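Local coordinates for prolyl-tRNA synthetase (Naegleria fowleri, PDB 6UYH) that catalyses the ATP-dependent joining of proline to its cognate tRNA, as a class II aminoacyl-tRNA synthetase, at the interface of chains A and B. Residues are numbered along the deposited sequence; one frame, centred on the assembly and turned at random. Chains: chain A/B, Prolyl-tRNA synthetase.

Contact 1: the interface of chains A and B. Residues chain A 45, 47, 52, 164, 166; chain B 75-78.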
# COMPACT_ATOMS: atom_id res chain seq x y z
N TYR A 45 9.77 5.21 -12.49
CA TYR A 45 10.10 6.47 -11.84
C TYR A 45 10.05 6.31 -10.34
O TYR A 45 9.35 5.45 -9.81
CB TYR A 45 9.14 7.59 -12.28
CG TYR A 45 9.02 7.70 -13.79
CD1 TYR A 45 9.94 8.43 -14.52
CD2 TYR A 45 8.00 7.05 -14.48
CE1 TYR A 45 9.86 8.51 -15.90
CE2 TYR A 45 7.91 7.13 -15.87
CZ TYR A 45 8.84 7.86 -16.57
OH TYR A 45 8.77 7.96 -17.94
N PHE A 47 8.96 7.84 -6.78
CA PHE A 47 7.97 8.73 -6.18
C PHE A 47 8.51 9.20 -4.83
O PHE A 47 8.58 8.42 -3.88
CB PHE A 47 6.62 8.04 -5.96
CG PHE A 47 5.89 7.64 -7.22
CD1 PHE A 47 6.47 6.83 -8.17
CD2 PHE A 47 4.58 8.05 -7.42
CE1 PHE A 47 5.78 6.46 -9.32
CE2 PHE A 47 3.88 7.68 -8.57
CZ PHE A 47 4.48 6.90 -9.52
N TRP A 52 4.38 10.99 -3.20
CA TRP A 52 3.66 9.83 -2.70
C TRP A 52 2.55 10.25 -1.74
O TRP A 52 1.50 9.60 -1.68
CB TRP A 52 4.63 8.86 -2.00
CG TRP A 52 4.02 7.49 -1.73
CD1 TRP A 52 3.75 6.93 -0.51
CD2 TRP A 52 3.60 6.53 -2.71
NE1 TRP A 52 3.20 5.68 -0.68
CE2 TRP A 52 3.10 5.41 -2.02
CE3 TRP A 52 3.60 6.51 -4.11
CZ2 TRP A 52 2.59 4.29 -2.68
CZ3 TRP A 52 3.11 5.39 -4.77
CH2 TRP A 52 2.62 4.30 -4.05
N GLU A 164 5.91 0.48 -14.86
CA GLU A 164 5.31 0.13 -13.58
C GLU A 164 4.48 1.31 -13.14
O GLU A 164 4.94 2.45 -13.20
CB GLU A 164 6.37 -0.19 -12.51
CG GLU A 164 5.72 -0.61 -11.18
CD GLU A 164 6.71 -0.88 -10.05
OE1 GLU A 164 7.90 -0.52 -10.18
OE2 GLU A 164 6.30 -1.48 -9.04
N TYR A 166 0.98 2.41 -10.24
CA TYR A 166 0.25 2.04 -9.04
C TYR A 166 -1.21 2.39 -9.24
O TYR A 166 -1.52 3.42 -9.85
CB TYR A 166 0.84 2.75 -7.80
CG TYR A 166 2.33 2.53 -7.76
CD1 TYR A 166 2.85 1.36 -7.25
CD2 TYR A 166 3.21 3.46 -8.32
CE1 TYR A 166 4.23 1.12 -7.24
CE2 TYR A 166 4.60 3.23 -8.32
CZ TYR A 166 5.09 2.06 -7.79
OH TYR A 166 6.45 1.81 -7.78
N MET B 75 7.91 5.62 -2.73
CA MET B 75 7.82 4.37 -3.47
C MET B 75 8.89 4.34 -4.55
O MET B 75 8.84 5.15 -5.48
CB MET B 75 6.44 4.17 -4.09
CG MET B 75 6.28 2.81 -4.73
SD MET B 75 6.50 1.46 -3.56
CE MET B 75 5.34 1.90 -2.28
N PHE B 76 9.81 3.41 -4.44
CA PHE B 76 10.82 3.15 -5.46
C PHE B 76 10.40 1.98 -6.33
O PHE B 76 9.48 1.23 -5.99
CB PHE B 76 12.16 2.84 -4.80
CG PHE B 76 12.96 4.05 -4.37
CD1 PHE B 76 12.66 4.72 -3.21
CD2 PHE B 76 14.07 4.46 -5.12
CE1 PHE B 76 13.44 5.80 -2.77
CE2 PHE B 76 14.85 5.52 -4.70
CZ PHE B 76 14.53 6.20 -3.53
N PRO B 77 11.06 1.78 -7.48
CA PRO B 77 10.59 0.77 -8.45
C PRO B 77 10.76 -0.66 -7.97
O PRO B 77 11.62 -0.99 -7.15
CB PRO B 77 11.47 1.03 -9.68
CG PRO B 77 11.83 2.48 -9.57
CD PRO B 77 12.05 2.69 -8.10
N LEU B 78 9.93 -1.52 -8.57
CA LEU B 78 10.02 -2.97 -8.42
C LEU B 78 11.27 -3.55 -9.07
O LEU B 78 11.77 -4.60 -8.64
CB LEU B 78 8.77 -3.60 -9.05
CG LEU B 78 8.76 -5.12 -9.21
CD1 LEU B 78 8.68 -5.77 -7.84
CD2 LEU B 78 7.59 -5.53 -10.11
O HOH W 1 7.04 -0.71 -6.66
O HOH W 2 8.46 3.69 -8.12

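Contact 2: the interface of chains A and B. Residues chain A 75-77, 127; chain B 39, 45-47.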
# COMPACT_ATOMS: atom_id res chain seq x y z
N MET A 75 -5.40 -8.61 -0.99
CA MET A 75 -4.17 -8.58 -1.78
C MET A 75 -3.98 -9.93 -2.47
O MET A 75 -3.72 -10.93 -1.80
CB MET A 75 -2.94 -8.23 -0.95
CG MET A 75 -1.69 -8.03 -1.82
SD MET A 75 -1.91 -6.71 -3.05
CE MET A 75 -2.39 -5.34 -1.99
N PHE A 76 -4.08 -9.93 -3.78
CA PHE A 76 -3.78 -11.09 -4.61
C PHE A 76 -2.36 -11.01 -5.12
O PHE A 76 -1.72 -9.95 -5.05
CB PHE A 76 -4.76 -11.16 -5.78
CG PHE A 76 -6.10 -11.78 -5.45
CD1 PHE A 76 -7.06 -11.06 -4.76
CD2 PHE A 76 -6.40 -13.07 -5.88
CE1 PHE A 76 -8.32 -11.62 -4.49
CE2 PHE A 76 -7.65 -13.63 -5.62
CZ PHE A 76 -8.60 -12.91 -4.92
N PRO A 77 -1.81 -12.10 -5.67
CA PRO A 77 -0.38 -12.13 -6.01
C PRO A 77 0.00 -11.30 -7.24
O PRO A 77 -0.80 -11.00 -8.13
CB PRO A 77 -0.11 -13.62 -6.26
CG PRO A 77 -1.13 -14.32 -5.42
CD PRO A 77 -2.37 -13.47 -5.61
N SER A 127 -10.79 -17.63 -8.00
CA SER A 127 -11.22 -17.59 -6.60
C SER A 127 -12.68 -17.18 -6.49
O SER A 127 -13.41 -17.70 -5.64
CB SER A 127 -10.34 -16.61 -5.81
OG SER A 127 -9.03 -17.11 -5.72
N TYR B 39 -2.82 -20.85 -4.24
CA TYR B 39 -2.71 -20.19 -5.54
C TYR B 39 -1.83 -21.05 -6.43
O TYR B 39 -1.07 -21.89 -5.94
CB TYR B 39 -2.13 -18.77 -5.36
CG TYR B 39 -2.09 -17.91 -6.60
CD1 TYR B 39 -3.27 -17.54 -7.24
CD2 TYR B 39 -0.89 -17.45 -7.11
CE1 TYR B 39 -3.24 -16.74 -8.37
CE2 TYR B 39 -0.85 -16.65 -8.25
CZ TYR B 39 -2.03 -16.30 -8.87
OH TYR B 39 -2.00 -15.51 -10.00
N TYR B 45 0.39 -16.62 -2.04
CA TYR B 45 -0.87 -16.86 -1.36
C TYR B 45 -1.78 -15.65 -1.52
O TYR B 45 -1.32 -14.52 -1.71
CB TYR B 45 -0.64 -17.15 0.13
CG TYR B 45 0.39 -18.23 0.32
CD1 TYR B 45 0.02 -19.57 0.28
CD2 TYR B 45 1.73 -17.93 0.55
CE1 TYR B 45 0.96 -20.58 0.44
CE2 TYR B 45 2.67 -18.92 0.73
CZ TYR B 45 2.28 -20.25 0.67
OH TYR B 45 3.22 -21.26 0.83
N ILE B 46 -3.09 -15.90 -1.42
CA ILE B 46 -4.11 -14.87 -1.55
C ILE B 46 -4.47 -14.40 -0.15
O ILE B 46 -4.86 -15.21 0.69
CB ILE B 46 -5.34 -15.41 -2.28
CG1 ILE B 46 -5.00 -15.78 -3.73
CG2 ILE B 46 -6.50 -14.38 -2.19
CD1 ILE B 46 -5.99 -16.75 -4.38
N PHE B 47 -4.35 -13.09 0.11
CA PHE B 47 -4.71 -12.50 1.41
C PHE B 47 -6.15 -12.00 1.32
O PHE B 47 -6.41 -11.00 0.65
CB PHE B 47 -3.78 -11.34 1.78
CG PHE B 47 -2.35 -11.73 2.08
CD1 PHE B 47 -1.60 -12.47 1.18
CD2 PHE B 47 -1.74 -11.30 3.25
CE1 PHE B 47 -0.29 -12.81 1.45
CE2 PHE B 47 -0.41 -11.63 3.53
CZ PHE B 47 0.31 -12.39 2.63
O HOH W 3 -1.12 -12.03 -2.41

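Contact 1: the interface of chains A and B
B:Met75 pushes its side chain into a recess of chain A walled by A:Trp52 and A:Tyr166. B:Met75 CB sits over one face of the indole, displaced toward the rim of the six-membered ring and 3.6 Å from A:Trp52 CZ3. B:Met75 CG stands anti to the backbone N (chi1 -174°), and from there it meets the phenol end of A:Tyr166, 3.4 Å from CZ. The chain then bends at chi2 and chi3, which brings the terminal methyl, B:Met75 CE, over the same indole face, at the rim, 3.7 Å from A:Trp52 CZ2. The methionine runs obliquely to both aromatic groups instead of pointing straight at either. On the chain A side the aromatics brace one another: A:Trp52 CZ3 lies over a face of the A:Tyr166 ring, and the A:Phe47 ring reaches the edges of both with its own rim carbons.

The backbone of B:Met75 is pinned too. Its N and O pair with O and N of A:Phe47 in an antiparallel beta bridge, the N-H of A:Phe47 reaching B:Met75 O at 3.0 Å.

Farther along, A:Glu164 extends fully from its strand, CG anti to the backbone N (chi1 -178°), and presents its carboxylate to the amide of B:Leu78. The bond from B:Leu78 N to A:Glu164 OE1 is 2.8 Å long and practically straight, 179° at the hydrogen, and uses the syn lone pair of OE1. B:Leu78 CB packs against the same carboxylate.

Between these two grips the hydroxyl of A:Tyr166 contacts two waters. Water 2 links it to A:Tyr45 O and B:Met75 O; water 1, 2.6 Å from A:Glu164 OE2, links it to that carboxylate and to B:Phe76 O.

In the fold, chain A supplies strand 45-47, helix 49-67 and the start of strand 164-174, while chain B lays the loop between its strands 72-73 and 79-81 across them; this junction belongs to the two-fold interface, probably the usual class II synthetase dimer.

Contact 2: the interface of chains A and B
A:Phe76 and B:Ile46 form the apolar centre of this patch of the two-fold subunit interface, probably the synthetase's dimer contact. The gamma-methyl CG2 of B:Ile46 stands over the middle of the A:Phe76 phenyl face, 3.7 Å from the ring centroid. With CG1 beside the backbone N (chi1 -65°), the longer branch runs toward the CD2-CE2 side of the same ring, and its terminal CD1 continues to A:Ser127 on helix 121-131. One isoleucine therefore presses both branches on the phenylalanine and reaches a helix of chain A beyond it.

Next to this core, A:Pro77 rests on B:Tyr39. A:Pro77 CG lies over one face of the phenol ring, offset toward the rim, 3.6 Å from B:Tyr39 CD2, and CB follows close to CE2. The two side chains slide past each other in opposite directions, and the pyrrolidine comes down on the aromatic face by its CB-CG edge, with its CA and N tipped away. On its other flank A:Pro77 CD meets CG1 of B:Ile46 at 4.0 Å, joining the two apolar patches.

The polar rim is mainly backbone. A:Met75 and B:Phe47 pair as an antiparallel beta bridge, with A:Met75 N donating to B:Phe47 O at 3.1 Å and B:Phe47 N donating back to A:Met75 O. The latter donor is tilted 25° from the carbonyl plane. A:Met75 O also contacts water 3, at 2.9 Å, and the water lies 2.6 Å from B:Tyr45 O.

Contact 1 and contact 2 lie about 22 Å apart between their C-alpha centres and use the same pieces of the protein with the chains exchanged. The loop at residues 75-77 comes from chain B in contact 1 and from chain A in contact 2; each time it meets residues 45 and 47 of the partner. The two accounts cover complementary sides of that repeated junction, contact 1 the methionine recess and glutamate, contact 2 the isoleucine and proline packing. Each subunit thus gives its loop and receives the other's, a reciprocal two-fold arrangement consistent with the dimers typical of class II synthetases.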